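Local coordinates for GTP-binding protein REM 1 (Homo sapiens, PDB 2NZJ) that binds GDP together with a magnesium ion and probably acts as a Ras-like GTPase in signalling, at residues Thr18-Leu23 with Thr148-Gln153; Val8-Pro13 with Tyr81-Ser86. All coordinates share one frame; numbering follows the deposited sequence.

In the fold
Both contacts lie in one Ras-family fold and both touch the bound GDP. Their centres are about 12 Å apart. Contact 2 pairs two central parallel strands of the six-stranded mixed sheet, 4-10 and 80-86. Contact 1 joins helix 17-25 to the loop that follows the edge strand 144-147. The segments alternate along the chain: 8-13, 18-23, 81-86, then 148-153. Strand 4-10 leads through the phosphate-binding loop into helix 17-25, and that helix packs back on the sheet through Leu20 against Val84 and Ala21 against Leu9. The two contacts thus link the phosphate end of the nucleotide site, the sheet beneath it and the guanine end.

Contact 1. Residues Thr18-Leu23 with Thr148-Gln153; sequences TSLASL and TSATLQ. With MG (magnesium ion), chain E; GDP (guanosine-5'-diphosphate), chain G.
Ala150 fills the centre of this contact, its CB directed at the side of helix 17-25. The packing is tight here. Ser19 CB lies 3.8 Å from Ala150 CB, and Leu23 CD1 approaches the same methyl at 3.9 Å and Ala150 O at 3.3 Å. The side chains of Leu20 and Thr148 cross obliquely, and Leu20 CD2 meets Thr148 OG1 at 3.7 Å. That hydroxyl is buried but has a partner, since it is hydrogen-bonded to Asn119. Val156 of helix 156-171 covers Leu20 and Leu23.

The outer end is looser. There Leu23 and the exposed Gln153 cross at about a right angle, and Gln153 OE1 merely touches Leu23 CD2 at 3.7 Å. No hydrogen bond joins the two segments.

GDP bridges them instead. Ser19 grips GDP O2A twice, through its backbone N and through OG, the latter at 2.7 Å. Its OG stands beside its own backbone N (chi1 -53°), which lets both groups reach one oxygen. On the other side, Ala150 N donates to GDP O6 at 2.8 Å. Ser149 OG accepts from Leu152 N in an ST motif, which probably helps to hold the turn beyond Ala150, and Asp122 also bonds this hydroxyl. Thr18 OG1 binds the magnesium ion at 2.2 Å and is also hydrogen-bonded to Asp58. GDP O2B with four waters completes six ligands.

A P-loop helix start that binds phosphate and magnesium, joined through GDP to a Thr-Ser-Ala loop that reads guanine O6, is the nucleotide site typical of Ras-like GTPases.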
ATOM      1  N   THR A  18      -2.842  -7.471  -5.317  1.00 18.59           N
ATOM      2  CA  THR A  18      -3.069  -8.792  -4.778  1.00 18.39           C
ATOM      3  C   THR A  18      -1.747  -9.542  -4.531  1.00 18.53           C
ATOM      4  O   THR A  18      -1.618 -10.266  -3.551  1.00 18.98           O
ATOM      5  CB  THR A  18      -4.061  -9.598  -5.664  1.00 18.45           C
ATOM      6  OG1 THR A  18      -5.331  -8.929  -5.681  1.00 16.45           O
ATOM      7  CG2 THR A  18      -4.259 -11.065  -5.130  1.00 17.70           C
ATOM      8  N   SER A  19      -0.762  -9.353  -5.388  1.00 18.59           N
ATOM      9  CA  SER A  19       0.531 -10.000  -5.200  1.00 18.80           C
ATOM     10  C   SER A  19       1.221  -9.525  -3.912  1.00 18.95           C
ATOM     11  O   SER A  19       1.692 -10.343  -3.117  1.00 19.14           O
ATOM     12  CB  SER A  19       1.424  -9.753  -6.406  1.00 18.72           C
ATOM     13  OG  SER A  19       0.761 -10.135  -7.595  1.00 18.17           O
ATOM     14  N   LEU A  20       1.229  -8.207  -3.693  1.00 18.78           N
ATOM     15  CA  LEU A  20       1.801  -7.632  -2.491  1.00 18.52           C
ATOM     16  C   LEU A  20       1.069  -8.151  -1.245  1.00 18.98           C
ATOM     17  O   LEU A  20       1.687  -8.474  -0.239  1.00 18.89           O
ATOM     18  CB  LEU A  20       1.730  -6.099  -2.556  1.00 18.65           C
ATOM     19  CG  LEU A  20       2.552  -5.405  -3.661  1.00 18.29           C
ATOM     20  CD1 LEU A  20       2.234  -3.936  -3.714  1.00 18.99           C
ATOM     21  CD2 LEU A  20       4.044  -5.595  -3.506  1.00 15.43           C
ATOM     22  N   ALA A  21      -0.254  -8.253  -1.323  1.00 19.57           N
ATOM     23  CA  ALA A  21      -1.050  -8.759  -0.201  1.00 19.76           C
ATOM     24  C   ALA A  21      -0.765 -10.221   0.107  1.00 19.84           C
ATOM     25  O   ALA A  21      -0.704 -10.588   1.280  1.00 19.81           O
ATOM     26  CB  ALA A  21      -2.554  -8.527  -0.435  1.00 19.64           C
ATOM     27  N   SER A  22      -0.579 -11.041  -0.923  1.00 20.14           N
ATOM     28  CA  SER A  22      -0.303 -12.466  -0.719  1.00 20.85           C
ATOM     29  C   SER A  22       1.055 -12.698  -0.075  1.00 20.66           C
ATOM     30  O   SER A  22       1.216 -13.599   0.736  1.00 20.80           O
ATOM     31  CB  SER A  22      -0.344 -13.249  -2.040  1.00 21.24           C
ATOM     32  OG  SER A  22      -1.570 -13.033  -2.730  1.00 23.75           O
ATOM     33  N   LEU A  23       2.043 -11.910  -0.467  1.00 20.70           N
ATOM     34  CA  LEU A  23       3.343 -11.972   0.178  1.00 20.65           C
ATOM     35  C   LEU A  23       3.219 -11.530   1.633  1.00 20.69           C
ATOM     36  O   LEU A  23       3.840 -12.109   2.513  1.00 20.40           O
ATOM     37  CB  LEU A  23       4.372 -11.118  -0.575  1.00 20.71           C
ATOM     38  CG  LEU A  23       4.834 -11.697  -1.927  1.00 20.85           C
ATOM     39  CD1 LEU A  23       5.782 -10.706  -2.623  1.00 19.75           C
ATOM     40  CD2 LEU A  23       5.493 -13.091  -1.761  1.00 17.66           C
ATOM     41  N   THR A 148       8.945  -1.395  -4.943  1.00 29.84           N
ATOM     42  CA  THR A 148       8.973  -2.797  -4.609  1.00 29.57           C
ATOM     43  C   THR A 148       8.940  -3.642  -5.871  1.00 29.46           C
ATOM     44  O   THR A 148       8.718  -3.125  -6.982  1.00 28.71           O
ATOM     45  CB  THR A 148       7.776  -3.160  -3.738  1.00 29.97           C
ATOM     46  OG1 THR A 148       6.557  -3.035  -4.490  1.00 29.95           O
ATOM     47  CG2 THR A 148       7.723  -2.259  -2.511  1.00 31.03           C
ATOM     48  N   SER A 149       9.181  -4.939  -5.680  1.00 29.34           N
ATOM     49  CA  SER A 149       8.866  -5.958  -6.671  1.00 29.69           C
ATOM     50  C   SER A 149       8.324  -7.182  -5.935  1.00 30.12           C
ATOM     51  O   SER A 149       9.008  -7.755  -5.095  1.00 30.23           O
ATOM     52  CB  SER A 149      10.087  -6.329  -7.517  1.00 29.55           C
ATOM     53  OG  SER A 149       9.844  -7.486  -8.305  1.00 29.46           O
ATOM     54  N   ALA A 150       7.102  -7.586  -6.264  1.00 30.79           N
ATOM     55  CA  ALA A 150       6.520  -8.783  -5.688  1.00 31.35           C
ATOM     56  C   ALA A 150       7.150 -10.059  -6.261  1.00 32.19           C
ATOM     57  O   ALA A 150       7.207 -11.086  -5.580  1.00 32.81           O
ATOM     58  CB  ALA A 150       5.018  -8.797  -5.899  1.00 31.29           C
ATOM     59  N   THR A 151       7.607 -10.016  -7.511  1.00 33.03           N
ATOM     60  CA  THR A 151       8.171 -11.219  -8.151  1.00 33.40           C
ATOM     61  C   THR A 151       9.617 -11.499  -7.728  1.00 33.56           C
ATOM     62  O   THR A 151      10.034 -12.656  -7.714  1.00 33.73           O
ATOM     63  CB  THR A 151       8.096 -11.143  -9.686  1.00 33.32           C
ATOM     64  OG1 THR A 151       8.842 -10.014 -10.135  1.00 35.99           O
ATOM     65  CG2 THR A 151       6.664 -10.988 -10.151  1.00 33.09           C
ATOM     66  N   LEU A 152      10.378 -10.454  -7.396  1.00 33.65           N
ATOM     67  CA  LEU A 152      11.714 -10.626  -6.794  1.00 33.61           C
ATOM     68  C   LEU A 152      11.658 -10.630  -5.277  1.00 33.49           C
ATOM     69  O   LEU A 152      12.670 -10.837  -4.625  1.00 33.80           O
ATOM     70  CB  LEU A 152      12.663  -9.500  -7.195  1.00 33.78           C
ATOM     71  CG  LEU A 152      13.392  -9.530  -8.519  1.00 34.57           C
ATOM     72  CD1 LEU A 152      14.512  -8.524  -8.367  1.00 35.32           C
ATOM     73  CD2 LEU A 152      13.934 -10.932  -8.915  1.00 33.94           C
ATOM     74  N   GLN A 153      10.486 -10.368  -4.714  1.00 33.37           N
ATOM     75  CA  GLN A 153      10.327 -10.221  -3.254  1.00 33.27           C
ATOM     76  C   GLN A 153      11.290  -9.163  -2.710  1.00 32.69           C
ATOM     77  O   GLN A 153      12.046  -9.395  -1.801  1.00 32.68           O
ATOM     78  CB  GLN A 153      10.434 -11.583  -2.551  1.00 32.94           C
ATOM     79  CG  GLN A 153       9.347 -12.563  -3.092  1.00 34.45           C
ATOM     80  CD  GLN A 153       9.382 -13.993  -2.501  1.00 34.20           C
ATOM     81  OE1 GLN A 153       8.962 -14.219  -1.374  1.00 34.74           O
ATOM     82  NE2 GLN A 153       9.838 -14.959  -3.300  1.00 35.17           N
TER
HETATM   83 MG    MG E 252      -6.043  -8.099  -7.541  1.00 37.10          MG
HETATM   84  PB  GDP G1001      -3.730  -6.362  -8.952  1.00 32.47           P
HETATM   85  O1B GDP G1001      -3.274  -4.958  -8.655  1.00 32.09           O
HETATM   86  O2B GDP G1001      -4.157  -7.122  -7.742  1.00 29.89           O
HETATM   87  O3B GDP G1001      -4.890  -6.223  -9.924  1.00 35.38           O
HETATM   88  O3A GDP G1001      -2.470  -7.020  -9.652  1.00 33.98           O
HETATM   89  PA  GDP G1001      -2.115  -8.557  -9.431  1.00 35.16           P
HETATM   90  O1A GDP G1001      -3.342  -9.386  -9.681  1.00 35.30           O
HETATM   91  O2A GDP G1001      -1.523  -8.819  -8.082  1.00 34.45           O
HETATM   92  O5' GDP G1001      -0.953  -8.754 -10.516  1.00 34.03           O
HETATM   93  C5' GDP G1001      -1.142  -8.414 -11.890  1.00 34.28           C
HETATM   94  C4' GDP G1001      -0.058  -9.113 -12.714  1.00 37.03           C
HETATM   95  O4' GDP G1001       1.221  -8.436 -12.549  1.00 36.56           O
HETATM   96  C3' GDP G1001       0.155 -10.578 -12.280  1.00 37.76           C
HETATM   97  O3' GDP G1001       0.307 -11.463 -13.405  1.00 41.47           O
HETATM   98  C2' GDP G1001       1.453 -10.538 -11.488  1.00 37.59           C
HETATM   99  O2' GDP G1001       2.216 -11.735 -11.600  1.00 40.17           O
HETATM  100  C1' GDP G1001       2.205  -9.342 -12.053  1.00 36.34           C
HETATM  101  N9  GDP G1001       3.000  -8.658 -11.016  1.00 36.66           N
HETATM  102  C8  GDP G1001       2.603  -8.230  -9.791  1.00 37.19           C
HETATM  103  N7  GDP G1001       3.617  -7.613  -9.127  1.00 35.78           N
HETATM  104  C5  GDP G1001       4.665  -7.645  -9.941  1.00 35.79           C
HETATM  105  C6  GDP G1001       6.056  -7.202  -9.867  1.00 36.86           C
HETATM  106  O6  GDP G1001       6.445  -6.634  -8.824  1.00 36.67           O
HETATM  107  N1  GDP G1001       6.843  -7.424 -10.938  1.00 36.72           N
HETATM  108  C2  GDP G1001       6.406  -8.055 -12.050  1.00 36.67           C
HETATM  109  N2  GDP G1001       7.217  -8.270 -13.119  1.00 36.34           N
HETATM  110  N3  GDP G1001       5.141  -8.503 -12.166  1.00 37.24           N
HETATM  111  C4  GDP G1001       4.260  -8.325 -11.168  1.00 36.60           C
HETATM  112  O   HOH W   1      -5.549  -9.542  -8.515  1.00 31.91           O
HETATM  113  O   HOH W   2      -7.831  -8.947  -7.025  1.00 25.57           O
HETATM  114  O   HOH W   3      -6.680  -6.638  -6.269  1.00 31.93           O
HETATM  115  O   HOH W   4      -7.038  -7.053  -8.739  1.00 27.56           O

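Contact 2. Residues Val8-Pro13 with Tyr81-Ser86; sequences VLLGDP and YVIVYS. With GDP (guanosine-5'-diphosphate), chain G.
Val8 and Tyr81 lie side by side in a run of parallel strand pairing at the centre of the Ras-like alpha/beta fold, where strand 4-10 enters the P-loop beside strand 80-86. The axes of the short segments 8-10 and 81-86 come within 4.7 Å and run 23° apart.

Three backbone hydrogen bonds hold the pair. Val82 N donates to Val8 O, and Leu10 N to Val82 O at 2.9 Å. Val84 N to Leu10 O is nearly straight at 178°. CA-H...O contacts accompany them, such as Tyr81 CA to Val8 O at 3.4 Å.

Apolar side chains meet on both faces. Val8 CB lies 3.5 Å from Tyr81 CE2, and Leu10 CD1 meets Tyr81 CD2 at 4.0 Å. Tyr81 CG stands anti to the carbonyl carbon (chi1 -70°), which brings the ring alongside Val8. Tyr81 OH is held by Cys74 O and Gly78 N. An alanine in place of Tyr81 would probably open a gap beside Val8 and Leu10 and leave Cys74 O without this partner. On the other face, Leu9 CD2 rests against Val82 CB at 3.6 Å, while its CD1 branch meets Ala21 of helix 17-25.

Polar groups take over where the P-loop begins. Asp12 OD2 bonds Ser95 OG, and Gly11 O accepts from Lys17 NZ. Gly11 has no room for a side chain: a CB would strike Val84 O, and Gly11 CA lies 3.5 Å from that oxygen.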
ATOM      1  N   VAL A   8      -5.433  -0.280   3.846  1.00 21.16           N
ATOM      2  CA  VAL A   8      -6.201  -0.445   2.626  1.00 21.10           C
ATOM      3  C   VAL A   8      -5.296  -0.276   1.390  1.00 21.30           C
ATOM      4  O   VAL A   8      -4.593   0.733   1.292  1.00 21.01           O
ATOM      5  CB  VAL A   8      -7.414   0.516   2.622  1.00 20.94           C
ATOM      6  CG1 VAL A   8      -8.393   0.123   1.579  1.00 20.40           C
ATOM      7  CG2 VAL A   8      -8.110   0.500   3.978  1.00 20.95           C
ATOM      8  N   LEU A   9      -5.304  -1.279   0.482  1.00 21.53           N
ATOM      9  CA  LEU A   9      -4.532  -1.234  -0.803  1.00 21.67           C
ATOM     10  C   LEU A   9      -5.354  -0.631  -1.946  1.00 21.60           C
ATOM     11  O   LEU A   9      -6.382  -1.170  -2.321  1.00 22.14           O
ATOM     12  CB  LEU A   9      -4.063  -2.627  -1.259  1.00 21.53           C
ATOM     13  CG  LEU A   9      -2.908  -3.312  -0.528  1.00 22.34           C
ATOM     14  CD1 LEU A   9      -2.759  -4.755  -0.989  1.00 22.67           C
ATOM     15  CD2 LEU A   9      -1.610  -2.553  -0.730  1.00 22.95           C
ATOM     16  N   LEU A  10      -4.876   0.468  -2.517  1.00 21.77           N
ATOM     17  CA  LEU A  10      -5.528   1.116  -3.642  1.00 21.69           C
ATOM     18  C   LEU A  10      -4.615   1.124  -4.880  1.00 22.01           C
ATOM     19  O   LEU A  10      -3.394   1.055  -4.764  1.00 22.19           O
ATOM     20  CB  LEU A  10      -5.870   2.566  -3.304  1.00 21.52           C
ATOM     21  CG  LEU A  10      -6.784   2.857  -2.125  1.00 21.53           C
ATOM     22  CD1 LEU A  10      -6.725   4.345  -1.800  1.00 20.88           C
ATOM     23  CD2 LEU A  10      -8.216   2.387  -2.384  1.00 20.10           C
ATOM     24  N   GLY A  11      -5.230   1.276  -6.053  1.00 22.03           N
ATOM     25  CA  GLY A  11      -4.530   1.393  -7.317  1.00 22.19           C
ATOM     26  C   GLY A  11      -5.248   0.707  -8.468  1.00 22.37           C
ATOM     27  O   GLY A  11      -6.082  -0.172  -8.257  1.00 22.58           O
ATOM     28  N   ASP A  12      -4.886   1.078  -9.688  1.00 22.40           N
ATOM     29  CA  ASP A  12      -5.455   0.469 -10.886  1.00 23.02           C
ATOM     30  C   ASP A  12      -5.253  -1.057 -10.971  1.00 22.76           C
ATOM     31  O   ASP A  12      -4.325  -1.596 -10.376  1.00 22.63           O
ATOM     32  CB  ASP A  12      -4.844   1.108 -12.141  1.00 23.12           C
ATOM     33  CG  ASP A  12      -5.462   2.456 -12.474  1.00 24.77           C
ATOM     34  OD1 ASP A  12      -6.401   2.902 -11.770  1.00 27.08           O
ATOM     35  OD2 ASP A  12      -5.017   3.073 -13.459  1.00 27.90           O
ATOM     36  N   PRO A  13      -6.115  -1.745 -11.732  1.00 22.34           N
ATOM     37  CA  PRO A  13      -5.912  -3.178 -11.936  1.00 22.35           C
ATOM     38  C   PRO A  13      -4.580  -3.473 -12.616  1.00 22.26           C
ATOM     39  O   PRO A  13      -4.170  -2.727 -13.503  1.00 22.16           O
ATOM     40  CB  PRO A  13      -7.059  -3.587 -12.857  1.00 22.11           C
ATOM     41  CG  PRO A  13      -8.009  -2.429 -12.889  1.00 22.55           C
ATOM     42  CD  PRO A  13      -7.293  -1.218 -12.437  1.00 22.20           C
ATOM     43  N   TYR A  81      -3.248   3.931   4.190  1.00 11.67           N
ATOM     44  CA  TYR A  81      -3.538   3.608   2.800  1.00 11.28           C
ATOM     45  C   TYR A  81      -2.248   3.417   2.021  1.00 11.03           C
ATOM     46  O   TYR A  81      -1.336   4.245   2.129  1.00 11.20           O
ATOM     47  CB  TYR A  81      -4.370   4.723   2.180  1.00 11.58           C
ATOM     48  CG  TYR A  81      -5.762   4.766   2.734  1.00 11.67           C
ATOM     49  CD1 TYR A  81      -6.092   5.592   3.803  1.00 10.81           C
ATOM     50  CD2 TYR A  81      -6.754   3.958   2.196  1.00 11.62           C
ATOM     51  CE1 TYR A  81      -7.375   5.611   4.303  1.00 10.79           C
ATOM     52  CE2 TYR A  81      -8.014   3.964   2.692  1.00 11.32           C
ATOM     53  CZ  TYR A  81      -8.330   4.786   3.730  1.00 11.23           C
ATOM     54  OH  TYR A  81      -9.617   4.755   4.179  1.00 12.20           O
ATOM     55  N   VAL A  82      -2.185   2.321   1.261  1.00 10.45           N
ATOM     56  CA  VAL A  82      -1.077   2.043   0.339  1.00  9.98           C
ATOM     57  C   VAL A  82      -1.581   2.175  -1.102  1.00 10.12           C
ATOM     58  O   VAL A  82      -2.321   1.330  -1.585  1.00 10.06           O
ATOM     59  CB  VAL A  82      -0.466   0.654   0.577  1.00  9.56           C
ATOM     60  CG1 VAL A  82       0.648   0.362  -0.396  1.00  7.18           C
ATOM     61  CG2 VAL A  82       0.046   0.588   1.962  1.00  9.39           C
ATOM     62  N   ILE A  83      -1.186   3.260  -1.763  1.00 10.37           N
ATOM     63  CA  ILE A  83      -1.534   3.517  -3.158  1.00 10.24           C
ATOM     64  C   ILE A  83      -0.432   2.960  -4.039  1.00 10.32           C
ATOM     65  O   ILE A  83       0.669   3.493  -4.058  1.00 10.55           O
ATOM     66  CB  ILE A  83      -1.632   5.035  -3.459  1.00 10.22           C
ATOM     67  CG1 ILE A  83      -2.787   5.680  -2.702  1.00 10.67           C
ATOM     68  CG2 ILE A  83      -1.793   5.287  -4.949  1.00  9.35           C
ATOM     69  CD1 ILE A  83      -2.706   7.216  -2.622  1.00  9.63           C
ATOM     70  N   VAL A  84      -0.739   1.898  -4.779  1.00 10.30           N
ATOM     71  CA  VAL A  84       0.241   1.178  -5.600  1.00  9.74           C
ATOM     72  C   VAL A  84       0.072   1.554  -7.064  1.00 10.05           C
ATOM     73  O   VAL A  84      -1.047   1.622  -7.542  1.00 10.58           O
ATOM     74  CB  VAL A  84       0.029  -0.324  -5.475  1.00  9.39           C
ATOM     75  CG1 VAL A  84       1.000  -1.111  -6.376  1.00  7.52           C
ATOM     76  CG2 VAL A  84       0.126  -0.729  -3.997  1.00  9.13           C
ATOM     77  N   TYR A  85       1.180   1.814  -7.765  1.00 10.37           N
ATOM     78  CA  TYR A  85       1.194   1.894  -9.241  1.00 10.01           C
ATOM     79  C   TYR A  85       2.336   1.008  -9.769  1.00  9.99           C
ATOM     80  O   TYR A  85       3.168   0.531  -8.995  1.00  9.85           O
ATOM     81  CB  TYR A  85       1.294   3.363  -9.736  1.00  9.68           C
ATOM     82  CG  TYR A  85       2.606   4.010  -9.434  1.00  9.40           C
ATOM     83  CD1 TYR A  85       2.836   4.603  -8.215  1.00 10.03           C
ATOM     84  CD2 TYR A  85       3.641   3.980 -10.344  1.00 11.47           C
ATOM     85  CE1 TYR A  85       4.041   5.160  -7.899  1.00 10.37           C
ATOM     86  CE2 TYR A  85       4.903   4.529 -10.023  1.00 11.78           C
ATOM     87  CZ  TYR A  85       5.083   5.114  -8.791  1.00 10.76           C
ATOM     88  OH  TYR A  85       6.284   5.709  -8.466  1.00 10.32           O
ATOM     89  N   SER A  86       2.345   0.766 -11.075  1.00 10.04           N
ATOM     90  CA  SER A  86       3.443   0.068 -11.733  1.00  9.97           C
ATOM     91  C   SER A  86       4.373   1.053 -12.416  1.00 10.12           C
ATOM     92  O   SER A  86       3.942   1.854 -13.226  1.00 10.22           O
ATOM     93  CB  SER A  86       2.923  -0.899 -12.776  1.00  9.86           C
ATOM     94  OG  SER A  86       4.008  -1.495 -13.461  1.00  9.29           O
TER
HETATM   95  PB  GDP G1001      -3.730  -6.362  -8.952  1.00 32.47           P
HETATM   96  O1B GDP G1001      -3.274  -4.958  -8.655  1.00 32.09           O
HETATM   97  O2B GDP G1001      -4.157  -7.122  -7.742  1.00 29.89           O
HETATM   98  O3B GDP G1001      -4.890  -6.223  -9.924  1.00 35.38           O
HETATM   99  O3A GDP G1001      -2.470  -7.020  -9.652  1.00 33.98           O
HETATM  100  PA  GDP G1001      -2.115  -8.557  -9.431  1.00 35.16           P
HETATM  101  O1A GDP G1001      -3.342  -9.386  -9.681  1.00 35.30           O
HETATM  102  O2A GDP G1001      -1.523  -8.819  -8.082  1.00 34.45           O
HETATM  103  O5' GDP G1001      -0.953  -8.754 -10.516  1.00 34.03           O
HETATM  104  C5' GDP G1001      -1.142  -8.414 -11.890  1.00 34.28           C
HETATM  105  C4' GDP G1001      -0.058  -9.113 -12.714  1.00 37.03           C
HETATM  106  O4' GDP G1001       1.221  -8.436 -12.549  1.00 36.56           O
HETATM  107  C3' GDP G1001       0.155 -10.578 -12.280  1.00 37.76           C
HETATM  108  O3' GDP G1001       0.307 -11.463 -13.405  1.00 41.47           O
HETATM  109  C2' GDP G1001       1.453 -10.538 -11.488  1.00 37.59           C
HETATM  110  O2' GDP G1001       2.216 -11.735 -11.600  1.00 40.17           O
HETATM  111  C1' GDP G1001       2.205  -9.342 -12.053  1.00 36.34           C
HETATM  112  N9  GDP G1001       3.000  -8.658 -11.016  1.00 36.66           N
HETATM  113  C8  GDP G1001       2.603  -8.230  -9.791  1.00 37.19           C
HETATM  114  N7  GDP G1001       3.617  -7.613  -9.127  1.00 35.78           N
HETATM  115  C5  GDP G1001       4.665  -7.645  -9.941  1.00 35.79           C
HETATM  116  C6  GDP G1001       6.056  -7.202  -9.867  1.00 36.86           C
HETATM  117  O6  GDP G1001       6.445  -6.634  -8.824  1.00 36.67           O
HETATM  118  N1  GDP G1001       6.843  -7.424 -10.938  1.00 36.72           N
HETATM  119  C2  GDP G1001       6.406  -8.055 -12.050  1.00 36.67           C
HETATM  120  N2  GDP G1001       7.217  -8.270 -13.119  1.00 36.34           N
HETATM  121  N3  GDP G1001       5.141  -8.503 -12.166  1.00 37.24           N
HETATM  122  C4  GDP G1001       4.260  -8.325 -11.168  1.00 36.60           C